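Fructose-bisphosphate aldolase (Slackia heliotrinireducens, PDB 4MOZ) is an aldolase of the DeoC/LacD family, built on a TIM-barrel fold. Local coordinates at residues C[221-229]-C[256-264]. Numbering follows the deposited sequence.
Sequences TSAENLAVA and HDQIYIGGA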
ATOM      1  N   THR C 221     -16.775   2.552  42.467  1.00 38.03           N
ATOM      2  CA  THR C 221     -15.390   3.015  42.524  1.00 39.90           C
ATOM      3  C   THR C 221     -14.679   2.645  41.222  1.00 37.48           C
ATOM      4  O   THR C 221     -15.189   1.837  40.435  1.00 34.10           O
ATOM      5  CB  THR C 221     -14.602   2.394  43.699  1.00 39.50           C
ATOM      6  OG1 THR C 221     -14.385   1.000  43.454  1.00 39.61           O
ATOM      7  CG2 THR C 221     -15.336   2.577  45.029  1.00 40.08           C
ATOM      8  N   SER C 222     -13.502   3.227  41.007  1.00 37.26           N
ATOM      9  CA  SER C 222     -12.689   2.907  39.843  1.00 34.32           C
ATOM     10  C   SER C 222     -12.500   1.398  39.685  1.00 34.96           C
ATOM     11  O   SER C 222     -12.744   0.848  38.610  1.00 33.74           O
ATOM     12  CB  SER C 222     -11.330   3.595  39.927  1.00 35.92           C
ATOM     13  OG  SER C 222     -10.509   3.188  38.845  1.00 35.18           O
ATOM     14  N   ALA C 223     -12.083   0.744  40.770  1.00 34.64           N
ATOM     15  CA  ALA C 223     -11.793  -0.688  40.765  1.00 35.77           C
ATOM     16  C   ALA C 223     -13.042  -1.533  40.538  1.00 35.85           C
ATOM     17  O   ALA C 223     -12.970  -2.596  39.923  1.00 37.91           O
ATOM     18  CB  ALA C 223     -11.094  -1.097  42.053  1.00 35.33           C
ATOM     19  N   GLU C 224     -14.182  -1.058  41.031  1.00 35.61           N
ATOM     20  CA  GLU C 224     -15.455  -1.740  40.806  1.00 37.93           C
ATOM     21  C   GLU C 224     -15.881  -1.660  39.338  1.00 35.54           C
ATOM     22  O   GLU C 224     -16.383  -2.638  38.781  1.00 33.69           O
ATOM     23  CB  GLU C 224     -16.543  -1.184  41.726  1.00 41.39           C
ATOM     24  CG  GLU C 224     -16.412  -1.655  43.167  1.00 41.37           C
ATOM     25  CD  GLU C 224     -17.397  -0.987  44.108  1.00 45.79           C
ATOM     26  OE1 GLU C 224     -17.971   0.066  43.747  1.00 46.91           O
ATOM     27  OE2 GLU C 224     -17.591  -1.520  45.223  1.00 50.61           O
ATOM     28  N   ASN C 225     -15.663  -0.495  38.727  1.00 35.93           N
ATOM     29  CA  ASN C 225     -15.893  -0.295  37.294  1.00 33.42           C
ATOM     30  C   ASN C 225     -14.985  -1.166  36.421  1.00 31.53           C
ATOM     31  O   ASN C 225     -15.417  -1.680  35.388  1.00 32.04           O
ATOM     32  CB  ASN C 225     -15.741   1.185  36.926  1.00 31.15           C
ATOM     33  CG  ASN C 225     -17.008   1.988  37.182  1.00 34.25           C
ATOM     34  OD1 ASN C 225     -18.118   1.494  36.987  1.00 35.73           O
ATOM     35  ND2 ASN C 225     -16.847   3.239  37.604  1.00 34.76           N
ATOM     36  N   LEU C 226     -13.737  -1.337  36.857  1.00 30.55           N
ATOM     37  CA  LEU C 226     -12.763  -2.182  36.164  1.00 27.80           C
ATOM     38  C   LEU C 226     -13.168  -3.659  36.107  1.00 29.86           C
ATOM     39  O   LEU C 226     -12.806  -4.364  35.161  1.00 28.95           O
ATOM     40  CB  LEU C 226     -11.377  -2.045  36.808  1.00 26.69           C
ATOM     41  CG  LEU C 226     -10.185  -2.705  36.100  1.00 27.66           C
ATOM     42  CD1 LEU C 226      -9.941  -2.093  34.725  1.00 26.55           C
ATOM     43  CD2 LEU C 226      -8.926  -2.623  36.951  1.00 24.83           C
ATOM     44  N   ALA C 227     -13.906  -4.123  37.116  1.00 29.56           N
ATOM     45  CA  ALA C 227     -14.408  -5.503  37.146  1.00 29.83           C
ATOM     46  C   ALA C 227     -15.218  -5.859  35.897  1.00 29.68           C
ATOM     47  O   ALA C 227     -15.125  -6.979  35.393  1.00 30.60           O
ATOM     48  CB  ALA C 227     -15.224  -5.756  38.405  1.00 30.13           C
ATOM     49  N   VAL C 228     -16.000  -4.900  35.403  1.00 29.08           N
ATOM     50  CA  VAL C 228     -16.788  -5.081  34.184  1.00 29.37           C
ATOM     51  C   VAL C 228     -15.874  -5.306  32.966  1.00 29.44           C
ATOM     52  O   VAL C 228     -16.163  -6.145  32.105  1.00 31.11           O
ATOM     53  CB  VAL C 228     -17.737  -3.880  33.957  1.00 29.85           C
ATOM     54  CG1 VAL C 228     -18.468  -3.993  32.627  1.00 26.41           C
ATOM     55  CG2 VAL C 228     -18.734  -3.779  35.102  1.00 30.34           C
ATOM     56  N   ALA C 229     -14.768  -4.567  32.917  1.00 27.27           N
ATOM     57  CA  ALA C 229     -13.794  -4.697  31.838  1.00 25.97           C
ATOM     58  C   ALA C 229     -13.052  -6.032  31.896  1.00 26.10           C
ATOM     59  O   ALA C 229     -12.827  -6.664  30.861  1.00 25.77           O
ATOM     60  CB  ALA C 229     -12.813  -3.535  31.864  1.00 26.53           C
ATOM     61  N   HIS C 256      -3.503  -3.159  44.260  1.00 31.75           N
ATOM     62  CA  HIS C 256      -4.122  -4.208  45.051  1.00 32.80           C
ATOM     63  C   HIS C 256      -5.607  -4.272  44.781  1.00 30.99           C
ATOM     64  O   HIS C 256      -6.153  -5.352  44.527  1.00 30.11           O
ATOM     65  CB  HIS C 256      -3.834  -3.987  46.537  1.00 33.84           C
ATOM     66  CG  HIS C 256      -4.095  -5.201  47.397  1.00 33.91           C
ATOM     67  ND1 HIS C 256      -5.306  -5.471  47.920  1.00 34.85           N
ATOM     68  CD2 HIS C 256      -3.250  -6.232  47.808  1.00 35.10           C
ATOM     69  CE1 HIS C 256      -5.244  -6.612  48.634  1.00 36.71           C
ATOM     70  NE2 HIS C 256      -3.985  -7.079  48.562  1.00 37.75           N
ATOM     71  N   ASP C 257      -6.266  -3.114  44.813  1.00 29.69           N
ATOM     72  CA  ASP C 257      -7.692  -3.016  44.496  1.00 29.54           C
ATOM     73  C   ASP C 257      -8.012  -3.508  43.088  1.00 30.52           C
ATOM     74  O   ASP C 257      -9.007  -4.200  42.885  1.00 31.70           O
ATOM     75  CB  ASP C 257      -8.194  -1.580  44.672  1.00 30.86           C
ATOM     76  CG  ASP C 257      -8.217  -1.140  46.127  1.00 33.32           C
ATOM     77  OD1 ASP C 257      -8.062  -1.994  47.029  1.00 36.58           O
ATOM     78  OD2 ASP C 257      -8.393   0.069  46.374  1.00 37.78           O
ATOM     79  N   GLN C 258      -7.165  -3.152  42.125  1.00 27.82           N
ATOM     80  CA  GLN C 258      -7.366  -3.545  40.733  1.00 29.77           C
ATOM     81  C   GLN C 258      -7.377  -5.061  40.567  1.00 30.89           C
ATOM     82  O   GLN C 258      -8.173  -5.597  39.796  1.00 30.98           O
ATOM     83  CB  GLN C 258      -6.308  -2.911  39.825  1.00 28.28           C
ATOM     84  CG  GLN C 258      -6.531  -1.424  39.569  1.00 28.82           C
ATOM     85  CD  GLN C 258      -5.313  -0.715  38.999  1.00 30.64           C
ATOM     86  OE1 GLN C 258      -4.272  -1.332  38.740  1.00 33.49           O
ATOM     87  NE2 GLN C 258      -5.437   0.595  38.804  1.00 29.37           N
ATOM     88  N   ILE C 259      -6.501  -5.749  41.297  1.00 29.97           N
ATOM     89  CA  ILE C 259      -6.431  -7.203  41.235  1.00 29.18           C
ATOM     90  C   ILE C 259      -7.633  -7.841  41.935  1.00 32.66           C
ATOM     91  O   ILE C 259      -8.380  -8.601  41.320  1.00 33.06           O
ATOM     92  CB  ILE C 259      -5.117  -7.753  41.832  1.00 29.61           C
ATOM     93  CG1 ILE C 259      -3.912  -7.275  41.014  1.00 30.24           C
ATOM     94  CG2 ILE C 259      -5.155  -9.279  41.890  1.00 29.65           C
ATOM     95  CD1 ILE C 259      -2.568  -7.505  41.676  1.00 31.15           C
ATOM     96  N   TYR C 260      -7.824  -7.515  43.210  1.00 33.00           N
ATOM     97  CA  TYR C 260      -8.763  -8.256  44.049  1.00 34.64           C
ATOM     98  C   TYR C 260     -10.203  -7.757  43.954  1.00 34.44           C
ATOM     99  O   TYR C 260     -11.132  -8.528  44.172  1.00 36.19           O
ATOM    100  CB  TYR C 260      -8.251  -8.353  45.497  1.00 36.30           C
ATOM    101  CG  TYR C 260      -6.910  -9.069  45.583  1.00 36.74           C
ATOM    102  CD1 TYR C 260      -6.830 -10.462  45.478  1.00 36.85           C
ATOM    103  CD2 TYR C 260      -5.719  -8.352  45.731  1.00 36.30           C
ATOM    104  CE1 TYR C 260      -5.606 -11.118  45.535  1.00 38.14           C
ATOM    105  CE2 TYR C 260      -4.490  -8.998  45.789  1.00 35.76           C
ATOM    106  CZ  TYR C 260      -4.436 -10.379  45.691  1.00 37.36           C
ATOM    107  OH  TYR C 260      -3.219 -11.025  45.747  1.00 40.24           O
ATOM    108  N   ILE C 261     -10.385  -6.488  43.604  1.00 35.31           N
ATOM    109  CA  ILE C 261     -11.724  -5.947  43.370  1.00 35.08           C
ATOM    110  C   ILE C 261     -12.012  -5.848  41.867  1.00 34.55           C
ATOM    111  O   ILE C 261     -13.092  -6.233  41.406  1.00 34.20           O
ATOM    112  CB  ILE C 261     -11.934  -4.580  44.069  1.00 35.89           C
ATOM    113  CG1 ILE C 261     -11.729  -4.721  45.585  1.00 37.75           C
ATOM    114  CG2 ILE C 261     -13.318  -4.017  43.756  1.00 35.29           C
ATOM    115  CD1 ILE C 261     -11.573  -3.408  46.330  1.00 38.58           C
ATOM    116  N   GLY C 262     -11.037  -5.350  41.109  1.00 32.94           N
ATOM    117  CA  GLY C 262     -11.217  -5.097  39.679  1.00 30.59           C
ATOM    118  C   GLY C 262     -11.009  -6.295  38.770  1.00 29.06           C
ATOM    119  O   GLY C 262     -11.311  -6.229  37.579  1.00 29.90           O
ATOM    120  N   GLY C 263     -10.477  -7.382  39.322  1.00 30.05           N
ATOM    121  CA  GLY C 263     -10.262  -8.608  38.555  1.00 29.97           C
ATOM    122  C   GLY C 263      -9.095  -8.581  37.576  1.00 28.53           C
ATOM    123  O   GLY C 263      -9.024  -9.419  36.674  1.00 27.15           O
ATOM    124  N   ALA C 264      -8.177  -7.632  37.754  1.00 28.01           N
ATOM    125  CA  ALA C 264      -6.969  -7.550  36.923  1.00 26.66           C
ATOM    126  C   ALA C 264      -6.076  -8.786  37.071  1.00 27.73           C
ATOM    127  O   ALA C 264      -6.009  -9.388  38.145  1.00 27.78           O
ATOM    128  CB  ALA C 264      -6.186  -6.287  37.252  1.00 25.81           C
TER
HETATM  129  O   HOH W   1      -7.931   1.827  39.404  1.00 43.62           O
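Ala-223 packs against the end of helix 248-260, and Gly-262 just beyond it meets helix 222-232. These outer helices of the TIM barrel precede and follow barrel strand 237-240. The axes of the segments 222-229 and 256-260 come within 8.7 Å and are inclined by 38°. Ala-223 CB lies 3.9 Å from Asp-257 CB in the last helical turn. Ile-261 CG2 meets the methyl from a second side, about at right angles to Asp-257 CB, 4.0 Å from Ala-223 CB. That branch lies anti to its backbone N, which also puts it across Glu-224 CG. Glu-224 also forms a capping box with Thr-221. Deeper in, Leu-226 has CG anti to its own N (chi1 -172°), and Leu-226 CD2 lies 3.7 Å from Gln-258 CG. Leu-226 also packs on Leu-238 and Cys-240 of the strand beneath. Gln-258 NE2 donates to Ala-241 O and to a water that donates to Ser-222 OG. Backbones meet at Gly-262, whose CA lies 3.1 Å from Ala-223 O. Gly-262 O sits 3.2 Å from Ala-227 CA and accepts from Ser-230 OG. Direct contact is therefore by aliphatic side chains and CA-H...O approaches, while one water supplies a polar bridge.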